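Local structure of mandelate racemase/muconate lactonizing protein (Alicyclobacillus acidocaldarius LAA1, 3QLD) at residues R240-D246 against A264-K270; A293-G298 against M318-L324; Q333-K337 against D358-A364. The protein is of unknown specific function but belongs to the enolase superfamily, combining a mandelate racemase/muconate lactonizing-type N-terminal domain with a C-terminal TIM-barrel-like domain. The contacts are given in a common frame with arbitrary orientation. Numbering follows the deposited sequence.

Interaction 1. Residues R240-D246 against A264-K270; sequences RTPVCLD and ARVLNVK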
loop_
_atom_site.group_PDB
_atom_site.type_symbol
_atom_site.label_atom_id
_atom_site.label_comp_id
_atom_site.label_asym_id
_atom_site.label_seq_id
_atom_site.Cartn_x
_atom_site.Cartn_y
_atom_site.Cartn_z
ATOM N N ARG A 240 19.504 15.773 18.220
ATOM C CA ARG A 240 20.622 14.903 18.594
ATOM C C ARG A 240 20.152 13.453 18.846
ATOM O O ARG A 240 20.897 12.474 18.586
ATOM C CB ARG A 240 21.384 15.443 19.830
ATOM C CG ARG A 240 21.843 16.922 19.686
ATOM C CD ARG A 240 22.840 17.166 18.493
ATOM N NE ARG A 240 22.280 17.252 17.136
ATOM C CZ ARG A 240 21.769 18.352 16.559
ATOM N NH1 ARG A 240 21.715 19.521 17.214
ATOM N NH2 ARG A 240 21.281 18.276 15.324
ATOM N N THR A 241 18.935 13.326 19.345
ATOM C CA THR A 241 18.293 11.990 19.558
ATOM C C THR A 241 17.959 11.301 18.217
ATOM O O THR A 241 17.403 11.955 17.313
ATOM C CB THR A 241 17.006 12.189 20.356
ATOM O OG1 THR A 241 17.297 12.948 21.536
ATOM C CG2 THR A 241 16.216 10.791 20.722
ATOM N N PRO A 242 18.268 10.004 18.064
ATOM C CA PRO A 242 17.916 9.322 16.836
ATOM C C PRO A 242 16.384 9.265 16.682
ATOM O O PRO A 242 15.645 9.061 17.670
ATOM C CB PRO A 242 18.428 7.898 17.091
ATOM C CG PRO A 242 19.572 8.087 18.053
ATOM C CD PRO A 242 18.983 9.074 18.988
ATOM N N VAL A 243 15.937 9.451 15.428
ATOM C CA VAL A 243 14.543 9.122 15.097
ATOM C C VAL A 243 14.498 7.660 14.689
ATOM O O VAL A 243 15.373 7.191 13.997
ATOM C CB VAL A 243 14.027 10.012 13.913
ATOM C CG1 VAL A 243 12.668 9.488 13.414
ATOM C CG2 VAL A 243 13.942 11.447 14.411
ATOM N N CYS A 244 13.432 6.955 15.102
ATOM C CA CYS A 244 13.181 5.572 14.711
ATOM C C CYS A 244 11.924 5.541 13.834
ATOM O O CYS A 244 10.953 6.200 14.161
ATOM C CB CYS A 244 12.861 4.764 15.949
ATOM S SG CYS A 244 12.548 3.022 15.563
ATOM N N LEU A 245 11.980 4.813 12.718
ATOM C CA LEU A 245 10.786 4.655 11.914
ATOM C C LEU A 245 10.337 3.195 12.002
ATOM O O LEU A 245 11.167 2.271 12.009
ATOM C CB LEU A 245 11.032 5.053 10.447
ATOM C CG LEU A 245 11.469 6.516 10.286
ATOM C CD1 LEU A 245 11.711 6.772 8.745
ATOM C CD2 LEU A 245 10.470 7.485 10.824
ATOM N N ASP A 246 9.016 3.015 12.018
ATOM C CA ASP A 246 8.398 1.670 11.998
ATOM C C ASP A 246 7.604 1.689 10.661
ATOM O O ASP A 246 8.171 1.300 9.646
ATOM C CB ASP A 246 7.566 1.480 13.280
ATOM C CG ASP A 246 6.663 0.259 13.286
ATOM O OD1 ASP A 246 6.720 -0.566 12.386
ATOM O OD2 ASP A 246 5.872 0.157 14.234
ATOM N N ALA A 264 16.181 9.377 9.389
ATOM C CA ALA A 264 16.142 8.608 10.649
ATOM C C ALA A 264 17.440 7.851 10.853
ATOM O O ALA A 264 18.212 7.605 9.902
ATOM C CB ALA A 264 14.940 7.621 10.711
ATOM N N ARG A 265 17.624 7.413 12.082
ATOM C CA ARG A 265 18.850 6.699 12.436
ATOM C C ARG A 265 18.626 5.311 13.036
ATOM O O ARG A 265 19.612 4.607 13.267
ATOM C CB ARG A 265 19.754 7.557 13.370
ATOM C CG ARG A 265 20.199 8.821 12.707
ATOM C CD ARG A 265 21.407 9.435 13.401
ATOM N NE ARG A 265 21.105 10.189 14.614
ATOM C CZ ARG A 265 20.880 11.502 14.602
ATOM N NH1 ARG A 265 20.633 12.169 15.726
ATOM N NH2 ARG A 265 20.908 12.139 13.431
ATOM N N VAL A 266 17.372 4.939 13.328
ATOM C CA VAL A 266 17.031 3.647 13.904
ATOM C C VAL A 266 15.831 3.040 13.181
ATOM O O VAL A 266 14.899 3.785 12.856
ATOM C CB VAL A 266 16.705 3.804 15.412
ATOM C CG1 VAL A 266 16.176 2.501 16.049
ATOM C CG2 VAL A 266 17.972 4.219 16.156
ATOM N N LEU A 267 15.896 1.725 12.915
ATOM C CA LEU A 267 14.811 1.011 12.219
ATOM C C LEU A 267 14.169 0.025 13.170
ATOM O O LEU A 267 14.888 -0.804 13.779
ATOM C CB LEU A 267 15.364 0.317 10.955
ATOM C CG LEU A 267 14.358 -0.522 10.119
ATOM C CD1 LEU A 267 13.291 0.409 9.491
ATOM C CD2 LEU A 267 15.108 -1.273 9.010
ATOM N N ASN A 268 12.844 0.147 13.316
ATOM C CA ASN A 268 11.987 -0.906 13.907
ATOM C C ASN A 268 11.718 -1.929 12.823
ATOM O O ASN A 268 11.033 -1.646 11.819
ATOM C CB ASN A 268 10.711 -0.304 14.515
ATOM C CG ASN A 268 9.764 -1.335 15.112
ATOM O OD1 ASN A 268 9.836 -2.514 14.778
ATOM N ND2 ASN A 268 8.855 -0.883 15.937
ATOM N N VAL A 269 12.333 -3.096 12.997
ATOM C CA VAL A 269 12.203 -4.190 12.019
ATOM C C VAL A 269 11.038 -5.098 12.409
ATOM O O VAL A 269 10.974 -5.560 13.549
ATOM C CB VAL A 269 13.476 -5.041 11.975
ATOM C CG1 VAL A 269 13.254 -6.397 11.146
ATOM C CG2 VAL A 269 14.617 -4.185 11.341
ATOM N N LYS A 270 10.095 -5.357 11.476
ATOM C CA LYS A 270 9.116 -6.433 11.732
ATOM C C LYS A 270 9.127 -7.202 10.409
ATOM O O LYS A 270 8.820 -6.644 9.377
ATOM C CB LYS A 270 7.737 -5.885 12.071
ATOM C CG LYS A 270 7.699 -4.982 13.291
ATOM C CD LYS A 270 6.299 -4.469 13.640
ATOM C CE LYS A 270 6.432 -3.375 14.710
ATOM N NZ LYS A 270 5.159 -2.728 15.093
HETATM O O HOH W 1 21.186 15.451 13.964
#
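This buried contact is the pairing of two adjacent parallel strands in the barrel of the C-terminal domain, the two strands of the β-α-β unit 243-245, 252-261 and 266-269. Their axes approach to 4.7 Å at 28°, and the bridges Cys244-Val266 and Leu245-Leu267 fix the register. Four hydrogen bonds carry the backbone ladder. Val243 O accepts from both Arg265 N (3.0 Å) and Val266 N (3.1 Å), Leu245 N donates to Val266 O (3.1 Å), and Leu245 O accepts from Asn268 N (3.0 Å). Side chains alternate between the faces: Cys244 SG meets Val266 CG1 at 3.7 Å on one, while Leu245 CG meets Ala264 CB at 3.7 Å on the other. Where the strands begin, Arg265 NH1 makes a weak hydrogen bond to Arg240 O (2.9 Å) and a further one to Leu239 O. Past their C-terminal ends, Asp246 OD2 forms a salt bridge with Lys270 NZ (3.1 Å). Asp246 OD1 is held by Arg273 and Tyr56, and Lys270 also reaches Gly298 O. In this superfamily such strand ends generally carry the active-site groups, so the charged pair is consistent with that location. The Cys244-Val266 face packs on Trp295, whereas Leu245 and Leu267 touch helix 252-261; strands 220-221 and 293-296 flank the pair in the sheet.

Interaction 2. Residues A293-G298 against M318-L324; sequences AAWVGG and MRYATDL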
loop_
_atom_site.group_PDB
_atom_site.type_symbol
_atom_site.label_atom_id
_atom_site.label_comp_id
_atom_site.label_asym_id
_atom_site.label_seq_id
_atom_site.Cartn_x
_atom_site.Cartn_y
_atom_site.Cartn_z
ATOM N N ALA A 293 20.966 1.726 13.524
ATOM C CA ALA A 293 20.799 0.627 14.467
ATOM C C ALA A 293 19.383 0.107 14.197
ATOM O O ALA A 293 18.514 0.864 13.748
ATOM C CB ALA A 293 20.864 1.165 15.901
ATOM N N ALA A 294 19.166 -1.180 14.456
ATOM C CA ALA A 294 17.833 -1.780 14.284
ATOM C C ALA A 294 17.496 -2.649 15.495
ATOM O O ALA A 294 18.397 -3.031 16.290
ATOM C CB ALA A 294 17.764 -2.540 12.943
ATOM N N TRP A 295 16.198 -2.910 15.689
ATOM C CA TRP A 295 15.709 -3.758 16.761
ATOM C C TRP A 295 14.408 -4.319 16.241
ATOM O O TRP A 295 13.822 -3.757 15.271
ATOM C CB TRP A 295 15.492 -2.956 18.043
ATOM C CG TRP A 295 14.610 -1.771 17.926
ATOM C CD1 TRP A 295 14.952 -0.545 17.439
ATOM C CD2 TRP A 295 13.222 -1.695 18.270
ATOM N NE1 TRP A 295 13.872 0.318 17.488
ATOM C CE2 TRP A 295 12.785 -0.373 17.966
ATOM C CE3 TRP A 295 12.287 -2.625 18.770
ATOM C CZ2 TRP A 295 11.464 0.058 18.174
ATOM C CZ3 TRP A 295 10.970 -2.194 19.006
ATOM C CH2 TRP A 295 10.558 -0.864 18.686
ATOM N N VAL A 296 13.921 -5.384 16.860
ATOM C CA VAL A 296 12.661 -6.007 16.397
ATOM C C VAL A 296 11.435 -5.582 17.202
ATOM O O VAL A 296 11.379 -5.713 18.443
ATOM C CB VAL A 296 12.795 -7.591 16.312
ATOM C CG1 VAL A 296 11.450 -8.280 16.118
ATOM C CG2 VAL A 296 13.771 -8.024 15.293
ATOM N N GLY A 297 10.381 -5.096 16.498
ATOM C CA GLY A 297 9.195 -4.590 17.187
ATOM C C GLY A 297 8.138 -5.672 17.198
ATOM O O GLY A 297 8.334 -6.717 16.579
ATOM N N GLY A 298 6.987 -5.410 17.821
ATOM C CA GLY A 298 5.906 -6.407 17.922
ATOM C C GLY A 298 4.572 -6.029 17.293
ATOM O O GLY A 298 4.298 -4.851 17.046
HETATM N N MSE A 318 20.796 -6.306 15.104
HETATM C CA MSE A 318 19.719 -6.092 16.045
HETATM C C MSE A 318 20.252 -5.730 17.395
HETATM O O MSE A 318 20.148 -6.531 18.326
HETATM C CB MSE A 318 18.832 -7.329 16.145
HETATM C CG MSE A 318 18.308 -7.734 14.811
HETATM SE SE MSE A 318 17.044 -6.334 14.149
HETATM C CE MSE A 318 15.988 -7.627 13.097
ATOM N N ARG A 319 20.761 -4.506 17.513
ATOM C CA ARG A 319 21.565 -4.060 18.668
ATOM C C ARG A 319 20.768 -3.598 19.891
ATOM O O ARG A 319 21.296 -3.561 21.023
ATOM C CB ARG A 319 22.546 -2.940 18.230
ATOM C CG ARG A 319 23.849 -3.417 17.460
ATOM C CD ARG A 319 24.751 -4.328 18.331
ATOM N NE ARG A 319 25.414 -3.597 19.426
ATOM C CZ ARG A 319 25.778 -4.121 20.603
ATOM N NH1 ARG A 319 25.536 -5.404 20.880
ATOM N NH2 ARG A 319 26.379 -3.346 21.512
ATOM N N TYR A 320 19.501 -3.237 19.691
ATOM C CA TYR A 320 18.658 -2.857 20.819
ATOM C C TYR A 320 17.650 -3.985 21.113
ATOM O O TYR A 320 17.502 -4.960 20.314
ATOM C CB TYR A 320 17.915 -1.532 20.572
ATOM C CG TYR A 320 18.819 -0.330 20.234
ATOM C CD1 TYR A 320 20.130 -0.225 20.746
ATOM C CD2 TYR A 320 18.336 0.728 19.421
ATOM C CE1 TYR A 320 20.954 0.893 20.448
ATOM C CE2 TYR A 320 19.143 1.843 19.127
ATOM C CZ TYR A 320 20.447 1.918 19.646
ATOM O OH TYR A 320 21.232 3.024 19.344
ATOM N N ALA A 321 17.010 -3.816 22.261
ATOM C CA ALA A 321 16.045 -4.721 22.851
ATOM C C ALA A 321 14.853 -4.845 21.925
ATOM O O ALA A 321 14.501 -3.878 21.199
ATOM C CB ALA A 321 15.552 -4.151 24.189
ATOM N N THR A 322 14.228 -6.025 21.999
ATOM C CA THR A 322 12.959 -6.315 21.311
ATOM C C THR A 322 11.728 -5.928 22.103
ATOM O O THR A 322 11.746 -5.869 23.353
ATOM C CB THR A 322 12.919 -7.790 20.771
ATOM O OG1 THR A 322 11.696 -8.004 20.016
ATOM C CG2 THR A 322 13.007 -8.844 21.963
ATOM N N ASP A 323 10.651 -5.540 21.397
ATOM C CA ASP A 323 9.372 -5.382 22.039
ATOM C C ASP A 323 8.646 -6.751 22.246
ATOM O O ASP A 323 7.553 -6.762 22.752
ATOM C CB ASP A 323 8.442 -4.465 21.203
ATOM C CG ASP A 323 8.704 -2.951 21.417
ATOM O OD1 ASP A 323 9.570 -2.556 22.242
ATOM O OD2 ASP A 323 8.006 -2.147 20.743
ATOM N N LEU A 324 9.199 -7.853 21.746
ATOM C CA LEU A 324 8.499 -9.152 21.739
ATOM C C LEU A 324 8.755 -9.755 23.103
ATOM O O LEU A 324 9.871 -10.130 23.370
ATOM C CB LEU A 324 9.090 -10.082 20.676
ATOM C CG LEU A 324 8.835 -9.653 19.204
ATOM C CD1 LEU A 324 9.630 -10.514 18.262
ATOM C CD2 LEU A 324 7.333 -9.791 18.878
HETATM O O HOH W 2 15.728 -6.384 18.889
#
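A water stands between two backbones that otherwise bond directly: water 2 accepts from Val296 N (2.9 Å) and donates to Tyr320 O (2.7 Å), bridging a gap where 318-324 runs beside strand 293-296 without being a regular strand itself. Direct bonds lie on either side of it. Arg319 N donates to Ala294 O at 3.0 Å, weakly because the N-H...O angle is only 122°. Further along, Val296 O accepts twice, from Asp323 N (3.0 Å, 156°) and from Thr322 OG1 (2.8 Å). The same hydroxyl oxygen accepts from Leu324 N (3.0 Å), an ST turn that ties the local bend to the strand. Apolar contacts fill in around these bonds: Ala294 CB lies 4.0 Å from SE of the selenomethionine Met318, Val296 CG1 3.6 Å from Leu324 CD1, and Ala293 CB 3.7 Å from Tyr320 CE2. Trp295 CB sits 3.8 Å from Tyr320 CB, and its indole stacks on Phe219 and makes a cation-pi contact with Arg167. Asp323, whose CG is 3.4 Å from Trp295 CZ3, forms salt bridges with Lys169 and Arg167. Because Thr322 and Asp323 also touch strand 137-144, segment 318-324 spans from the seventh barrel strand to the first, in the eighth-strand position, as expected for the modified (β/α)7β barrel of the enolase superfamily.

Interaction 3. Residues Q333-K337 against D358-A364; sequences QDVLK and DWVDRDA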
loop_
_atom_site.group_PDB
_atom_site.type_symbol
_atom_site.label_atom_id
_atom_site.label_comp_id
_atom_site.label_asym_id
_atom_site.label_seq_id
_atom_site.Cartn_x
_atom_site.Cartn_y
_atom_site.Cartn_z
ATOM N N GLN A 333 -4.161 -18.294 26.814
ATOM C CA GLN A 333 -3.856 -19.489 26.063
ATOM C C GLN A 333 -3.447 -19.074 24.642
ATOM O O GLN A 333 -4.243 -18.442 23.926
ATOM C CB GLN A 333 -5.113 -20.366 25.986
ATOM C CG GLN A 333 -5.003 -21.508 24.991
ATOM C CD GLN A 333 -4.193 -22.645 25.549
ATOM O OE1 GLN A 333 -4.624 -23.305 26.517
ATOM N NE2 GLN A 333 -3.003 -22.879 24.973
ATOM N N ASP A 334 -2.230 -19.460 24.271
ATOM C CA ASP A 334 -1.577 -19.164 22.988
ATOM C C ASP A 334 -1.521 -20.450 22.125
ATOM O O ASP A 334 -2.010 -21.499 22.545
ATOM C CB ASP A 334 -0.162 -18.626 23.315
ATOM C CG ASP A 334 0.480 -17.822 22.172
ATOM O OD1 ASP A 334 -0.054 -17.835 21.074
ATOM O OD2 ASP A 334 1.567 -17.214 22.378
ATOM N N VAL A 335 -0.954 -20.386 20.931
ATOM C CA VAL A 335 -0.984 -21.511 19.995
ATOM C C VAL A 335 0.237 -22.454 20.067
ATOM O O VAL A 335 0.423 -23.328 19.213
ATOM C CB VAL A 335 -1.188 -20.987 18.547
ATOM C CG1 VAL A 335 -2.306 -19.934 18.546
ATOM C CG2 VAL A 335 0.099 -20.351 18.049
ATOM N N LEU A 336 1.025 -22.303 21.116
ATOM C CA LEU A 336 2.184 -23.179 21.359
ATOM C C LEU A 336 1.929 -24.082 22.555
ATOM O O LEU A 336 1.230 -23.705 23.461
ATOM C CB LEU A 336 3.448 -22.357 21.613
ATOM C CG LEU A 336 3.827 -21.333 20.506
ATOM C CD1 LEU A 336 5.111 -20.628 20.955
ATOM C CD2 LEU A 336 4.053 -22.065 19.197
ATOM N N LYS A 337 2.464 -25.292 22.522
ATOM C CA LYS A 337 2.296 -26.247 23.649
ATOM C C LYS A 337 2.920 -25.645 24.929
ATOM O O LYS A 337 2.374 -25.727 26.033
ATOM C CB LYS A 337 2.958 -27.589 23.288
ATOM C CG LYS A 337 2.429 -28.313 22.025
ATOM C CD LYS A 337 3.471 -29.378 21.533
ATOM C CE LYS A 337 2.906 -30.272 20.393
ATOM N NZ LYS A 337 3.969 -31.160 19.757
ATOM N N ASP A 358 6.665 -28.365 15.461
ATOM C CA ASP A 358 6.649 -29.286 16.637
ATOM C C ASP A 358 6.179 -28.643 17.930
ATOM O O ASP A 358 5.762 -29.346 18.852
ATOM C CB ASP A 358 8.034 -29.906 16.887
ATOM C CG ASP A 358 8.350 -31.020 15.893
ATOM O OD1 ASP A 358 7.425 -31.357 15.105
ATOM O OD2 ASP A 358 9.492 -31.585 15.907
ATOM N N TRP A 359 6.223 -27.308 17.940
ATOM C CA TRP A 359 5.860 -26.479 19.035
ATOM C C TRP A 359 4.392 -26.033 19.011
ATOM O O TRP A 359 3.888 -25.541 19.994
ATOM C CB TRP A 359 6.749 -25.233 19.045
ATOM C CG TRP A 359 8.122 -25.483 19.498
ATOM C CD1 TRP A 359 8.690 -26.715 19.766
ATOM C CD2 TRP A 359 9.159 -24.503 19.741
ATOM N NE1 TRP A 359 9.994 -26.551 20.163
ATOM C CE2 TRP A 359 10.313 -25.217 20.169
ATOM C CE3 TRP A 359 9.230 -23.101 19.644
ATOM C CZ2 TRP A 359 11.519 -24.579 20.495
ATOM C CZ3 TRP A 359 10.463 -22.454 19.970
ATOM C CH2 TRP A 359 11.577 -23.196 20.391
ATOM N N VAL A 360 3.712 -26.213 17.890
ATOM C CA VAL A 360 2.332 -25.799 17.732
ATOM C C VAL A 360 1.316 -26.703 18.439
ATOM O O VAL A 360 1.300 -27.931 18.222
ATOM C CB VAL A 360 1.975 -25.681 16.233
ATOM C CG1 VAL A 360 0.509 -25.228 16.081
ATOM C CG2 VAL A 360 2.922 -24.699 15.511
ATOM N N ASP A 361 0.465 -26.086 19.251
ATOM C CA ASP A 361 -0.680 -26.756 19.915
ATOM C C ASP A 361 -1.838 -26.803 18.921
ATOM O O ASP A 361 -2.546 -25.792 18.717
ATOM C CB ASP A 361 -1.044 -26.029 21.218
ATOM C CG ASP A 361 -2.180 -26.729 22.029
ATOM O OD1 ASP A 361 -2.927 -27.529 21.462
ATOM O OD2 ASP A 361 -2.322 -26.441 23.231
ATOM N N ARG A 362 -1.984 -27.971 18.297
ATOM C CA ARG A 362 -3.042 -28.214 17.322
ATOM C C ARG A 362 -4.413 -28.016 17.907
ATOM O O ARG A 362 -5.295 -27.517 17.208
ATOM C CB ARG A 362 -2.932 -29.606 16.659
ATOM C CG ARG A 362 -1.598 -29.988 15.910
ATOM C CD ARG A 362 -0.777 -28.800 15.424
ATOM N NE ARG A 362 0.223 -29.141 14.393
ATOM C CZ ARG A 362 1.517 -29.373 14.649
ATOM N NH1 ARG A 362 1.980 -29.334 15.904
ATOM N NH2 ARG A 362 2.354 -29.646 13.650
ATOM N N ASP A 363 -4.627 -28.363 19.191
ATOM C CA ASP A 363 -5.949 -28.155 19.835
ATOM C C ASP A 363 -6.288 -26.684 20.010
ATOM O O ASP A 363 -7.447 -26.283 19.911
ATOM C CB ASP A 363 -6.056 -28.774 21.240
ATOM C CG ASP A 363 -6.098 -30.308 21.223
ATOM O OD1 ASP A 363 -6.730 -30.902 20.333
ATOM O OD2 ASP A 363 -5.493 -30.925 22.131
ATOM N N ALA A 364 -5.277 -25.899 20.370
ATOM C CA ALA A 364 -5.492 -24.471 20.520
ATOM C C ALA A 364 -5.779 -23.860 19.145
ATOM O O ALA A 364 -6.768 -23.129 18.993
ATOM C CB ALA A 364 -4.289 -23.810 21.236
#
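An isolated β-bridge, Leu336 with Val360 (CA-CA 4.5 Å), is combined here with a helix N-cap. Two backbone bonds define the bridge: Asp361 N to Val335 O (2.8 Å, 158°) and Lys337 N to Trp359 O (2.9 Å, 162°). Asp361 caps helix 362-368; its t rotamer (chi1 -176°) lets OD1 accept from Ala364 N at 3.1 Å. Ala364 in turn points its CB at the other segment, 3.5 Å from Asp334 O. Asp334, also t, turns away from the contact, and its OD1 braces the loop by accepting from Val335 N (2.7 Å); Gly303 and Ser327 supply further partners for its carboxylate. Gln333 folds back through chi2 of 78° so that NE2 donates to Asp334 O (3.0 Å). Leu336, m and t, brings CD2 to 4.2 Å from Trp359 CB, and both side chains touch Val307 of helix 303-313. Val335 packs on Leu11 and Leu13 of strand 3-15, linking the contact to the N-terminal sheet. Arg362 NH1 returns to Val360 O (2.8 Å), while its NH2 pairs with Glu43. Lys337 leaves the backbone with chi1 m, then stays extended from chi2 to chi4, which carries its NZ to 2.7 Å from Asp358 O.

How the interactions relate
Interactions 1 and 2 are buried neighbours in one barrel, their centres 10 Å apart. Strands 266-269 and 293-296 adjoin in the sheet, and Leu267 N to Ala293 O (2.9 Å) and Val269 N to Trp295 O (2.8 Å) probably hydrogen-bond. Interaction 1 is a regular parallel ladder, whereas interaction 2 joins a strand to an irregular segment through two backbone bonds, one weak, helped by a water and a threonine hydroxyl. Interaction 3 lies toward the surface, its centre about 25 Å from that of interaction 2 and 34 Å from that of interaction 1, and it shares no strand with them. Its bonds combine a single bridge, a helix cap and a lysine-to-carbonyl bond; its charged groups are largely exposed, unlike the buried Asp246-Lys270 pair.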